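Local coordinates for hydrogenase maturation factor (PDB 3VTH), which probably transfers the carbamoyl group of carbamoyl phosphate, at the expense of ATP, to the C-terminal cysteine of HypE during [NiFe]-hydrogenase maturation, at residues A[503-507]-A[701-705]; A[483-487]-A[732-737]; A[674-678]-A[706-712]; A[516-521]-A[592-597]. The contacts are given in a common frame with arbitrary orientation. Where two conformers were deposited one is given. Residues are numbered along the deposited sequence.

All four contacts belong to the Kae1-like, actin-ATPase-clan part of HypF and gather round one iron-nucleotide site. Centre to centre, interaction 1 lies about 8, 11 and 12 Å from interactions 2, 3 and 4. Interactions 1 and 2 touch both the iron and AP2; interaction 3 meets AP2 at its adenine. Along the chain, 483-487 and 732-737 enclose the other three; interaction 4 nests inside interaction 1, whereas the segments of 1 and 3 alternate. Interactions 1 to 3 thereby bring metal ligands, phosphate contacts and base contact into a single pocket. Interaction 4 lies behind it, hydrogen-bonded through Gly-519 to Asp-507, across neighbouring strands 517-525 and 501-507 of one sheet.

Interaction 1. Residues A[503-507]-A[701-705]. With FE (Fe (III) ion), chain I; AP2 (phosphomethylphosphonic acid adenosyl ester), chain H.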
# COMPACT_ATOMS: atom_id res chain seq x y z
N GLY A 503 0.63 9.10 21.50
CA GLY A 503 1.12 8.46 20.29
C GLY A 503 2.06 7.34 20.69
O GLY A 503 3.06 7.57 21.36
N ILE A 504 1.71 6.11 20.30
CA ILE A 504 2.55 4.95 20.58
C ILE A 504 3.20 4.54 19.24
O ILE A 504 2.54 4.04 18.35
CB ILE A 504 1.71 3.82 21.21
CG1 ILE A 504 1.11 4.33 22.54
CG2 ILE A 504 2.56 2.55 21.39
CD1 ILE A 504 0.09 3.47 23.18
N ALA A 505 4.48 4.83 19.11
CA ALA A 505 5.18 4.64 17.86
C ALA A 505 6.22 3.54 18.06
O ALA A 505 7.28 3.76 18.67
CB ALA A 505 5.83 5.93 17.43
N TYR A 506 5.90 2.34 17.58
CA TYR A 506 6.78 1.19 17.78
C TYR A 506 7.27 0.74 16.40
O TYR A 506 6.47 0.48 15.52
CB TYR A 506 6.04 0.03 18.48
CG TYR A 506 5.75 0.22 19.97
CD1 TYR A 506 6.26 1.33 20.67
CD2 TYR A 506 5.02 -0.73 20.68
CE1 TYR A 506 6.05 1.48 22.05
CE2 TYR A 506 4.79 -0.59 22.05
CZ TYR A 506 5.30 0.52 22.73
OH TYR A 506 5.07 0.67 24.07
N ASP A 507 8.58 0.70 16.22
CA ASP A 507 9.16 0.22 14.95
C ASP A 507 10.60 -0.25 15.14
O ASP A 507 11.04 -0.45 16.28
CB ASP A 507 9.00 1.23 13.79
CG ASP A 507 9.80 2.53 13.97
OD1 ASP A 507 10.65 2.67 14.89
OD2 ASP A 507 9.57 3.45 13.15
N GLY A 701 3.74 2.93 13.40
CA GLY A 701 5.09 2.37 13.34
C GLY A 701 4.96 0.93 12.91
O GLY A 701 3.94 0.28 13.17
N GLY A 702 6.00 0.43 12.27
CA GLY A 702 6.00 -0.90 11.65
C GLY A 702 5.79 -2.09 12.59
O GLY A 702 5.36 -3.14 12.14
N SER A 703 6.08 -1.94 13.89
CA SER A 703 5.79 -3.05 14.83
C SER A 703 4.28 -3.34 14.88
O SER A 703 3.87 -4.44 15.22
CB SER A 703 6.30 -2.76 16.25
OG SER A 703 7.69 -2.54 16.29
N PHE A 704 3.45 -2.36 14.54
CA PHE A 704 2.00 -2.62 14.54
C PHE A 704 1.46 -3.37 13.32
O PHE A 704 0.26 -3.64 13.22
CB PHE A 704 1.22 -1.37 14.90
CG PHE A 704 1.33 -1.02 16.35
CD1 PHE A 704 0.73 -1.84 17.31
CD2 PHE A 704 2.07 0.08 16.76
CE1 PHE A 704 0.84 -1.54 18.68
CE2 PHE A 704 2.19 0.38 18.13
CZ PHE A 704 1.59 -0.42 19.09
N GLN A 705 2.35 -3.78 12.43
CA GLN A 705 2.06 -4.85 11.48
C GLN A 705 1.83 -6.20 12.19
O GLN A 705 1.25 -7.12 11.61
CB GLN A 705 3.19 -5.00 10.47
CG GLN A 705 3.32 -3.80 9.53
CD GLN A 705 4.60 -3.86 8.74
OE1 GLN A 705 5.70 -3.77 9.30
NE2 GLN A 705 4.48 -4.01 7.43
FE FE I . 9.31 3.62 11.06
PB AP2 H . 11.85 1.67 10.48
O1B AP2 H . 12.01 0.63 11.56
O2B AP2 H . 11.12 2.92 10.86
O3B AP2 H . 13.14 1.89 9.72
C3A AP2 H . 10.78 0.84 9.28
PA AP2 H . 9.09 0.52 9.85
O1A AP2 H . 8.44 0.07 8.55
O2A AP2 H . 8.44 1.61 10.66
O5' AP2 H . 9.23 -0.73 10.86
C5' AP2 H . 9.57 -2.00 10.30
C4' AP2 H . 9.99 -2.85 11.48
O4' AP2 H . 8.84 -3.23 12.23
C3' AP2 H . 10.63 -4.16 11.06
O3' AP2 H . 12.00 -3.96 10.68
C2' AP2 H . 10.45 -4.97 12.32
O2' AP2 H . 11.51 -4.60 13.21
C1' AP2 H . 9.09 -4.49 12.86
N9 AP2 H . 8.09 -5.53 12.49
C8 AP2 H . 7.69 -5.90 11.25
N7 AP2 H . 6.79 -6.93 11.29
C5 AP2 H . 6.60 -7.23 12.59
C6 AP2 H . 5.78 -8.21 13.35
N6 AP2 H . 4.96 -9.09 12.71
N1 AP2 H . 5.89 -8.20 14.71
C2 AP2 H . 6.68 -7.32 15.37
N3 AP2 H . 7.45 -6.41 14.74
C4 AP2 H . 7.45 -6.32 13.38
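The Tyr-506 side chain lies beside Phe-704, ring planes within 9° of parallel but centroids 5.6 Å apart, so the rings are slid past each other and barely overlap; the closest atoms are Tyr-506 CD2 and Phe-704 CZ at 3.8 Å. Ile-504 extends this apolar patch, its CG2 3.9 Å from Phe-704 CZ, while the tyrosine hydroxyl is hydrogen-bonded to Thr-681 of helix 666-692. One backbone hydrogen bond ties the segments: Ser-703 N donates to Tyr-506 O at 2.9 Å with an angle of 150°. Gly-701 passes so close, its CA 3.2 Å from Tyr-506 O, that a CB there would clash with this carbonyl. At Gly-702 a CB would instead run into AP2 O5', and the bare backbone lets Gly-702 N donate to AP2 O2A at 3.2 Å. Asp-507 ends the strand with OD2 2.1 Å from the iron, its OD1 being held by His-484. The glycine turn at the phosphates is characteristic of the actin-like ATPase fold, the Asp-507-iron bond of this Kae1-like iron-nucleotide site.

Interaction 2. Residues A[483-487]-A[732-737]; sequences HHHAH and CNDGGI. With FE (Fe (III) ion), chain I; AP2 (phosphomethylphosphonic acid adenosyl ester), chain H.
This contact builds an iron site of the Kae1-like type, in which a helical HxxxH pair and an aspartate from a distant loop share one Fe(III). Residues 483-487 form the first turn of a helix (His-487 N to His-483 O, 3.1 Å); 732-737 is a loop, helical in phi/psi at 734-736, that leads into a helix at Ile-737. The nearest CA atoms are His-487 and Ile-737, 5.5 Å apart.

Metal bonds: His-483 NE2 (chi1 t, chi2 85°), His-487 NE2 (chi1 m, chi2 -54°) and Asp-734 OD1 (chi1 m) each lie 2.2 Å from FE. AP2 O2B, 2.0 Å from FE, AP2 O2A, 2.2 Å from FE, and Asp-507 OD2 complete six ligands. His-483 ND1 is held by Asp-460.

Hydrogen bonds: Asp-734 N donates to AP2 O1A (3.0 Å), and Asn-733 OD1 accepts from Gly-735 N (2.8 Å) in an Asx turn. None joins the segments directly; a water accepts from His-487 ND1 (3.0 Å) and donates weakly to Asn-733 O (3.3 Å).

Apolar packing centres on Ile-737 (m, m). Ile-737 CD1 lies 3.9 Å from Ala-486 CB and makes CH-pi contacts with both imidazoles, 3.8 Å from the His-483 centroid and 3.4 Å from that of His-487.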
# COMPACT_ATOMS: atom_id res chain seq x y z
N HIS A 483 10.83 11.10 12.81
CA HIS A 483 10.26 9.88 12.21
C HIS A 483 9.01 9.36 12.92
O HIS A 483 8.00 9.03 12.28
CB HIS A 483 11.33 8.79 12.22
CG HIS A 483 10.95 7.55 11.46
ND1 HIS A 483 11.14 7.43 10.10
CD2 HIS A 483 10.42 6.37 11.88
CE1 HIS A 483 10.73 6.23 9.71
NE2 HIS A 483 10.30 5.57 10.77
N HIS A 484 9.08 9.26 14.24
CA HIS A 484 7.98 8.70 15.01
C HIS A 484 6.81 9.65 15.12
O HIS A 484 5.66 9.21 15.09
CB HIS A 484 8.50 8.14 16.34
CG HIS A 484 9.53 7.09 16.11
ND1 HIS A 484 10.88 7.38 16.01
CD2 HIS A 484 9.41 5.77 15.83
CE1 HIS A 484 11.54 6.28 15.72
NE2 HIS A 484 10.68 5.29 15.61
N HIS A 485 7.10 10.95 15.20
CA HIS A 485 6.06 11.95 15.10
C HIS A 485 5.30 11.75 13.79
O HIS A 485 4.07 11.75 13.78
CB HIS A 485 6.68 13.36 15.23
CG HIS A 485 5.67 14.47 15.31
ND1 HIS A 485 6.00 15.78 15.03
CD2 HIS A 485 4.36 14.48 15.64
CE1 HIS A 485 4.93 16.54 15.18
NE2 HIS A 485 3.92 15.77 15.54
N ALA A 486 6.02 11.57 12.68
CA ALA A 486 5.39 11.35 11.37
C ALA A 486 4.50 10.10 11.32
O ALA A 486 3.42 10.15 10.75
CB ALA A 486 6.44 11.29 10.27
N HIS A 487 4.95 8.98 11.91
CA HIS A 487 4.10 7.77 12.01
C HIS A 487 2.77 8.11 12.70
O HIS A 487 1.69 7.76 12.21
CB HIS A 487 4.79 6.64 12.82
CG HIS A 487 5.69 5.75 12.02
ND1 HIS A 487 5.28 5.09 10.87
CD2 HIS A 487 6.97 5.35 12.24
CE1 HIS A 487 6.27 4.34 10.42
NE2 HIS A 487 7.31 4.48 11.23
N CYS A 732 1.02 1.44 8.64
CA CYS A 732 1.66 1.86 9.88
C CYS A 732 3.18 1.70 9.73
O CYS A 732 3.94 2.24 10.52
CB CYS A 732 1.13 1.05 11.09
SG CYS A 732 1.45 -0.74 10.98
N ASN A 733 3.61 0.97 8.70
CA ASN A 733 5.05 0.89 8.38
C ASN A 733 5.52 2.16 7.65
O ASN A 733 4.74 3.09 7.47
CB ASN A 733 5.41 -0.39 7.62
CG ASN A 733 4.77 -0.45 6.23
OD1 ASN A 733 4.81 0.51 5.45
ND2 ASN A 733 4.18 -1.61 5.91
N ASP A 734 6.78 2.19 7.24
CA ASP A 734 7.34 3.43 6.66
C ASP A 734 6.70 3.91 5.36
O ASP A 734 6.94 5.05 4.94
CB ASP A 734 8.86 3.33 6.52
CG ASP A 734 9.59 3.52 7.84
OD1 ASP A 734 8.91 3.67 8.88
OD2 ASP A 734 10.84 3.55 7.86
N GLY A 735 5.92 3.03 4.73
CA GLY A 735 5.06 3.41 3.58
C GLY A 735 4.10 4.54 3.92
O GLY A 735 3.69 5.28 3.04
N GLY A 736 3.76 4.69 5.20
CA GLY A 736 2.83 5.76 5.62
C GLY A 736 3.49 7.07 6.05
O GLY A 736 2.82 8.07 6.21
N ILE A 737 4.82 7.08 6.21
CA ILE A 737 5.56 8.23 6.77
C ILE A 737 5.31 9.55 6.00
O ILE A 737 5.12 10.58 6.62
CB ILE A 737 7.07 7.90 6.82
CG1 ILE A 737 7.39 6.95 8.00
CG2 ILE A 737 7.94 9.13 6.83
CD1 ILE A 737 7.31 7.59 9.40
FE FE I . 9.31 3.62 11.06
PB AP2 H . 11.85 1.67 10.48
O1B AP2 H . 12.01 0.63 11.56
O2B AP2 H . 11.12 2.92 10.86
O3B AP2 H . 13.14 1.89 9.72
C3A AP2 H . 10.78 0.84 9.28
PA AP2 H . 9.09 0.52 9.85
O1A AP2 H . 8.44 0.07 8.55
O2A AP2 H . 8.44 1.61 10.66
O5' AP2 H . 9.23 -0.73 10.86
C5' AP2 H . 9.57 -2.00 10.30
C4' AP2 H . 9.99 -2.85 11.48
O4' AP2 H . 8.84 -3.23 12.23
C3' AP2 H . 10.63 -4.16 11.06
O3' AP2 H . 12.00 -3.96 10.68
C2' AP2 H . 10.45 -4.97 12.32
O2' AP2 H . 11.51 -4.60 13.21
C1' AP2 H . 9.09 -4.49 12.86
N9 AP2 H . 8.09 -5.53 12.49
C8 AP2 H . 7.69 -5.90 11.25
N7 AP2 H . 6.79 -6.93 11.29
C5 AP2 H . 6.60 -7.23 12.59
C6 AP2 H . 5.78 -8.21 13.35
N6 AP2 H . 4.96 -9.09 12.71
N1 AP2 H . 5.89 -8.20 14.71
C2 AP2 H . 6.68 -7.32 15.37
N3 AP2 H . 7.45 -6.41 14.74
C4 AP2 H . 7.45 -6.32 13.38
O HOH W 1 2.93 5.40 9.06

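Interaction 3. Residues A[674-678]-A[706-712]. With AP2 (phosphomethylphosphonic acid adenosyl ester), chain H.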
# COMPACT_ATOMS: atom_id res chain seq x y z
N HIS A 674 4.69 -11.12 23.95
CA HIS A 674 3.72 -10.22 23.28
C HIS A 674 2.81 -9.57 24.34
O HIS A 674 2.58 -8.36 24.31
CB HIS A 674 2.87 -10.98 22.26
CG HIS A 674 3.54 -11.21 20.94
ND1 HIS A 674 4.48 -12.20 20.74
CD2 HIS A 674 3.39 -10.59 19.74
CE1 HIS A 674 4.87 -12.19 19.47
NE2 HIS A 674 4.22 -11.22 18.84
N ASN A 675 2.32 -10.38 25.27
CA ASN A 675 1.43 -9.88 26.33
C ASN A 675 2.09 -8.85 27.24
O ASN A 675 1.43 -7.92 27.71
CB ASN A 675 0.89 -11.03 27.18
CG ASN A 675 -0.09 -11.91 26.44
OD1 ASN A 675 -0.74 -11.50 25.46
ND2 ASN A 675 -0.20 -13.15 26.90
N THR A 676 3.38 -9.04 27.51
CA THR A 676 4.17 -8.10 28.28
C THR A 676 4.21 -6.71 27.61
O THR A 676 3.96 -5.67 28.25
CB THR A 676 5.59 -8.64 28.49
OG1 THR A 676 5.52 -9.95 29.07
CG2 THR A 676 6.41 -7.71 29.41
N VAL A 677 4.53 -6.69 26.32
CA VAL A 677 4.55 -5.42 25.57
C VAL A 677 3.17 -4.76 25.64
O VAL A 677 3.06 -3.59 26.00
CB VAL A 677 4.99 -5.63 24.12
CG1 VAL A 677 4.85 -4.33 23.29
CG2 VAL A 677 6.43 -6.18 24.08
N VAL A 678 2.12 -5.53 25.36
CA VAL A 678 0.76 -5.02 25.50
C VAL A 678 0.53 -4.42 26.88
O VAL A 678 0.06 -3.28 26.99
CB VAL A 678 -0.32 -6.09 25.15
CG1 VAL A 678 -1.75 -5.63 25.52
CG2 VAL A 678 -0.23 -6.44 23.66
N ASN A 706 2.28 -6.31 13.43
CA ASN A 706 2.01 -7.48 14.26
C ASN A 706 0.52 -7.47 14.62
O ASN A 706 0.04 -6.56 15.32
CB ASN A 706 2.88 -7.41 15.52
CG ASN A 706 2.81 -8.66 16.37
OD1 ASN A 706 1.73 -9.06 16.81
ND2 ASN A 706 3.95 -9.28 16.61
N ARG A 707 -0.22 -8.46 14.11
CA ARG A 707 -1.68 -8.51 14.27
C ARG A 707 -2.11 -8.58 15.75
O ARG A 707 -3.08 -7.94 16.16
CB ARG A 707 -2.28 -9.70 13.50
CG ARG A 707 -2.07 -9.65 11.98
CD ARG A 707 -2.56 -10.94 11.30
NE ARG A 707 -3.98 -11.17 11.61
CZ ARG A 707 -5.00 -10.75 10.86
NH1 ARG A 707 -4.79 -10.09 9.72
NH2 ARG A 707 -6.25 -10.99 11.25
N TYR A 708 -1.37 -9.36 16.52
CA TYR A 708 -1.66 -9.59 17.92
C TYR A 708 -1.44 -8.32 18.76
O TYR A 708 -2.34 -7.90 19.48
CB TYR A 708 -0.81 -10.75 18.44
CG TYR A 708 -1.20 -11.23 19.81
CD1 TYR A 708 -2.28 -12.12 19.98
CD2 TYR A 708 -0.49 -10.82 20.94
CE1 TYR A 708 -2.64 -12.58 21.25
CE2 TYR A 708 -0.84 -11.27 22.21
CZ TYR A 708 -1.92 -12.14 22.36
OH TYR A 708 -2.24 -12.58 23.62
N LEU A 709 -0.26 -7.71 18.64
CA LEU A 709 0.02 -6.44 19.32
C LEU A 709 -1.04 -5.38 19.04
O LEU A 709 -1.54 -4.73 19.95
CB LEU A 709 1.38 -5.85 18.90
CG LEU A 709 2.69 -6.48 19.35
CD1 LEU A 709 3.85 -5.55 19.00
CD2 LEU A 709 2.70 -6.79 20.86
N LEU A 710 -1.39 -5.22 17.76
CA LEU A 710 -2.39 -4.23 17.37
C LEU A 710 -3.76 -4.54 17.97
O LEU A 710 -4.36 -3.69 18.63
CB LEU A 710 -2.48 -4.11 15.84
CG LEU A 710 -3.42 -2.97 15.40
CD1 LEU A 710 -2.84 -1.61 15.79
CD2 LEU A 710 -3.77 -3.02 13.90
N ARG A 711 -4.26 -5.75 17.75
CA ARG A 711 -5.60 -6.11 18.19
C ARG A 711 -5.72 -6.10 19.72
O ARG A 711 -6.67 -5.56 20.27
CB ARG A 711 -6.02 -7.47 17.62
CG ARG A 711 -7.37 -7.97 18.16
CD ARG A 711 -7.74 -9.35 17.63
NE ARG A 711 -6.89 -10.41 18.17
CZ ARG A 711 -7.04 -10.95 19.38
NH1 ARG A 711 -8.01 -10.52 20.18
NH2 ARG A 711 -6.23 -11.91 19.78
N ARG A 712 -4.76 -6.70 20.40
CA ARG A 712 -4.82 -6.81 21.85
C ARG A 712 -4.73 -5.45 22.52
O ARG A 712 -5.43 -5.20 23.49
CB ARG A 712 -3.70 -7.73 22.32
CG ARG A 712 -4.07 -9.18 22.22
CD ARG A 712 -4.55 -9.54 23.60
NE ARG A 712 -5.21 -10.82 23.68
CZ ARG A 712 -5.26 -11.54 24.79
NH1 ARG A 712 -4.65 -11.13 25.90
NH2 ARG A 712 -5.90 -12.70 24.77
PB AP2 H . 11.85 1.67 10.48
O1B AP2 H . 12.01 0.63 11.56
O2B AP2 H . 11.12 2.92 10.86
O3B AP2 H . 13.14 1.89 9.72
C3A AP2 H . 10.78 0.84 9.28
PA AP2 H . 9.09 0.52 9.85
O1A AP2 H . 8.44 0.07 8.55
O2A AP2 H . 8.44 1.61 10.66
O5' AP2 H . 9.23 -0.73 10.86
C5' AP2 H . 9.57 -2.00 10.30
C4' AP2 H . 9.99 -2.85 11.48
O4' AP2 H . 8.84 -3.23 12.23
C3' AP2 H . 10.63 -4.16 11.06
O3' AP2 H . 12.00 -3.96 10.68
C2' AP2 H . 10.45 -4.97 12.32
O2' AP2 H . 11.51 -4.60 13.21
C1' AP2 H . 9.09 -4.49 12.86
N9 AP2 H . 8.09 -5.53 12.49
C8 AP2 H . 7.69 -5.90 11.25
N7 AP2 H . 6.79 -6.93 11.29
C5 AP2 H . 6.60 -7.23 12.59
C6 AP2 H . 5.78 -8.21 13.35
N6 AP2 H . 4.96 -9.09 12.71
N1 AP2 H . 5.89 -8.20 14.71
C2 AP2 H . 6.68 -7.32 15.37
N3 AP2 H . 7.45 -6.41 14.74
C4 AP2 H . 7.45 -6.32 13.38
O HOH W 2 -2.03 -9.13 25.19
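His-674 opens the segment by facing the N-terminus of the second helix. Its NE2 accepts a hydrogen bond from Asn-706 ND2 at 3.0 Å and 156°, while its ND1 is bonded to Ser-670 O one turn earlier; an NE2 that accepts and an ND1 that donates are consistent with each other. Asn-706 ND2 also donates to N1 of the AP2 adenine at 2.9 Å, and Asn-706 OD1 takes the N-cap bond from Leu-709 N at 3.0 Å, so one amide joins histidine, base and helix end. The His-674 CB packs 3.6 Å from Tyr-708 CD2. Next, Asn-675 OD1 accepts from Tyr-708 OH at 2.6 Å, and from a water that also reaches Arg-712 NH1 by a weak bond of 3.4 Å. The guanidinium of Arg-712 has its salt bridge with Glu-632. Val-677 and Val-678 then supply the apolar part: Val-677 CG1 and Val-678 CG2 each lie 4.1 Å from Leu-709 CD2, and Val-678 CG2 is 3.9 Å from Arg-712 CB.

The axes of the two short segments cross at -37° and approach to 9.8 Å, with Val-678 and Leu-709 in nearest register. Helix 707-719 joins the parallel neighbouring strands 696-700 and 723-726 in a beta-alpha-beta unit, its N-cap Asn-706 facing the adenine, and helix 597-607 packs against it and helix 666-692, through Phe-601 on Leu-709 and Met-597 on Val-677.

Interaction 4. Residues A[516-521]-A[592-597]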
# COMPACT_ATOMS: atom_id res chain seq x y z
N ASN A 516 20.28 9.14 19.15
CA ASN A 516 20.10 7.70 19.31
C ASN A 516 19.01 7.21 18.39
O ASN A 516 18.28 8.01 17.80
CB ASN A 516 19.80 7.34 20.77
CG ASN A 516 20.96 7.67 21.70
OD1 ASN A 516 22.13 7.50 21.34
ND2 ASN A 516 20.65 8.16 22.90
N VAL A 517 18.93 5.89 18.24
CA VAL A 517 17.88 5.27 17.45
C VAL A 517 16.63 5.11 18.31
O VAL A 517 16.72 4.64 19.46
CB VAL A 517 18.34 3.89 16.94
CG1 VAL A 517 17.19 3.12 16.30
CG2 VAL A 517 19.54 4.05 15.97
N TRP A 518 15.48 5.53 17.77
CA TRP A 518 14.19 5.44 18.47
C TRP A 518 13.34 4.38 17.79
O TRP A 518 13.69 3.90 16.71
CB TRP A 518 13.47 6.79 18.41
CG TRP A 518 14.05 7.89 19.26
CD1 TRP A 518 15.26 7.89 19.92
CD2 TRP A 518 13.45 9.17 19.51
NE1 TRP A 518 15.43 9.10 20.56
CE2 TRP A 518 14.34 9.90 20.34
CE3 TRP A 518 12.24 9.77 19.12
CZ2 TRP A 518 14.06 11.21 20.78
CZ3 TRP A 518 11.96 11.07 19.57
CH2 TRP A 518 12.87 11.77 20.39
N GLY A 519 12.21 4.02 18.39
CA GLY A 519 11.41 2.90 17.86
C GLY A 519 10.58 2.16 18.89
O GLY A 519 9.92 1.17 18.59
N ALA A 520 10.60 2.65 20.12
CA ALA A 520 9.73 2.15 21.16
C ALA A 520 9.32 3.32 22.02
O ALA A 520 9.65 3.39 23.21
CB ALA A 520 10.44 1.07 21.97
N GLU A 521 8.60 4.25 21.40
CA GLU A 521 8.37 5.58 21.97
C GLU A 521 6.91 5.82 22.29
O GLU A 521 6.02 5.37 21.56
CB GLU A 521 8.81 6.65 20.96
CG GLU A 521 10.13 6.33 20.24
CD GLU A 521 11.26 6.11 21.21
OE1 GLU A 521 11.94 5.06 21.10
OE2 GLU A 521 11.44 6.97 22.10
N ALA A 592 25.76 2.04 18.08
CA ALA A 592 24.62 2.95 18.20
C ALA A 592 23.87 2.59 19.47
O ALA A 592 23.98 1.46 19.95
CB ALA A 592 23.70 2.83 16.99
N TYR A 593 23.14 3.54 20.04
CA TYR A 593 22.29 3.23 21.18
C TYR A 593 20.84 3.29 20.74
O TYR A 593 20.44 4.22 20.02
CB TYR A 593 22.56 4.19 22.33
CG TYR A 593 23.91 3.92 22.95
CD1 TYR A 593 24.05 3.00 23.98
CD2 TYR A 593 25.05 4.57 22.48
CE1 TYR A 593 25.31 2.75 24.55
CE2 TYR A 593 26.30 4.32 23.02
CZ TYR A 593 26.42 3.41 24.05
OH TYR A 593 27.67 3.18 24.58
N VAL A 594 20.07 2.27 21.14
CA VAL A 594 18.73 2.08 20.56
C VAL A 594 17.64 1.88 21.60
O VAL A 594 17.82 1.19 22.61
CB VAL A 594 18.68 0.88 19.55
CG1 VAL A 594 19.84 0.96 18.58
CG2 VAL A 594 18.70 -0.49 20.31
N SER A 595 16.50 2.51 21.33
CA SER A 595 15.23 2.24 22.01
C SER A 595 14.35 1.79 20.87
O SER A 595 13.94 2.60 20.03
CB SER A 595 14.67 3.53 22.64
OG SER A 595 13.28 3.41 22.96
N SER A 596 14.08 0.49 20.77
CA SER A 596 13.47 -0.02 19.54
C SER A 596 12.68 -1.29 19.80
O SER A 596 13.22 -2.26 20.30
CB SER A 596 14.57 -0.31 18.51
OG SER A 596 14.07 -1.10 17.43
N MET A 597 11.40 -1.27 19.42
CA MET A 597 10.56 -2.46 19.54
C MET A 597 11.01 -3.55 18.56
O MET A 597 11.00 -4.73 18.88
CB MET A 597 9.07 -2.11 19.35
CG MET A 597 8.09 -3.27 19.70
SD MET A 597 8.31 -3.95 21.36
CE MET A 597 8.05 -2.49 22.39
O HOH W 3 23.42 6.25 19.02
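Glu-521, with chi1 and chi2 both m, curls its carboxylate back over the corner at Ala-520: OE1 accepts from Gly-519 N and Ala-520 N, both at 2.9 Å, and from Ser-595 OG at 2.8 Å, while OE2 forms a salt bridge with Arg-532. Ser-595 (t) carries its hydroxyl to this carboxylate. Gly-519, at phi/psi 152/4, sits where a CB would press on Ser-596 CA. Val-517 (t) packs its CB 3.7 Å from CG1 of Val-594 (m). A water bridges Asn-516 OD1 and Tyr-593 N, 2.9 Å from each.

The backbones run parallel, 22° apart, with a single bridge pairing Val-517 and Val-594: Val-517 N to Tyr-593 O is 2.9 Å and Ser-595 N to Val-517 O 2.8 Å. Met-597 N donates to Gly-519 O at 3.0 Å. This short parallel bridge in the sheet of the Kae1-like second subdomain ends at a glycine corner beside Asp-507. Strand 501-507 flanks 517-525, strand 530-542 pairs with both 517-525 and 591-594, and the Ser-596 N-cap starts helix 597-607.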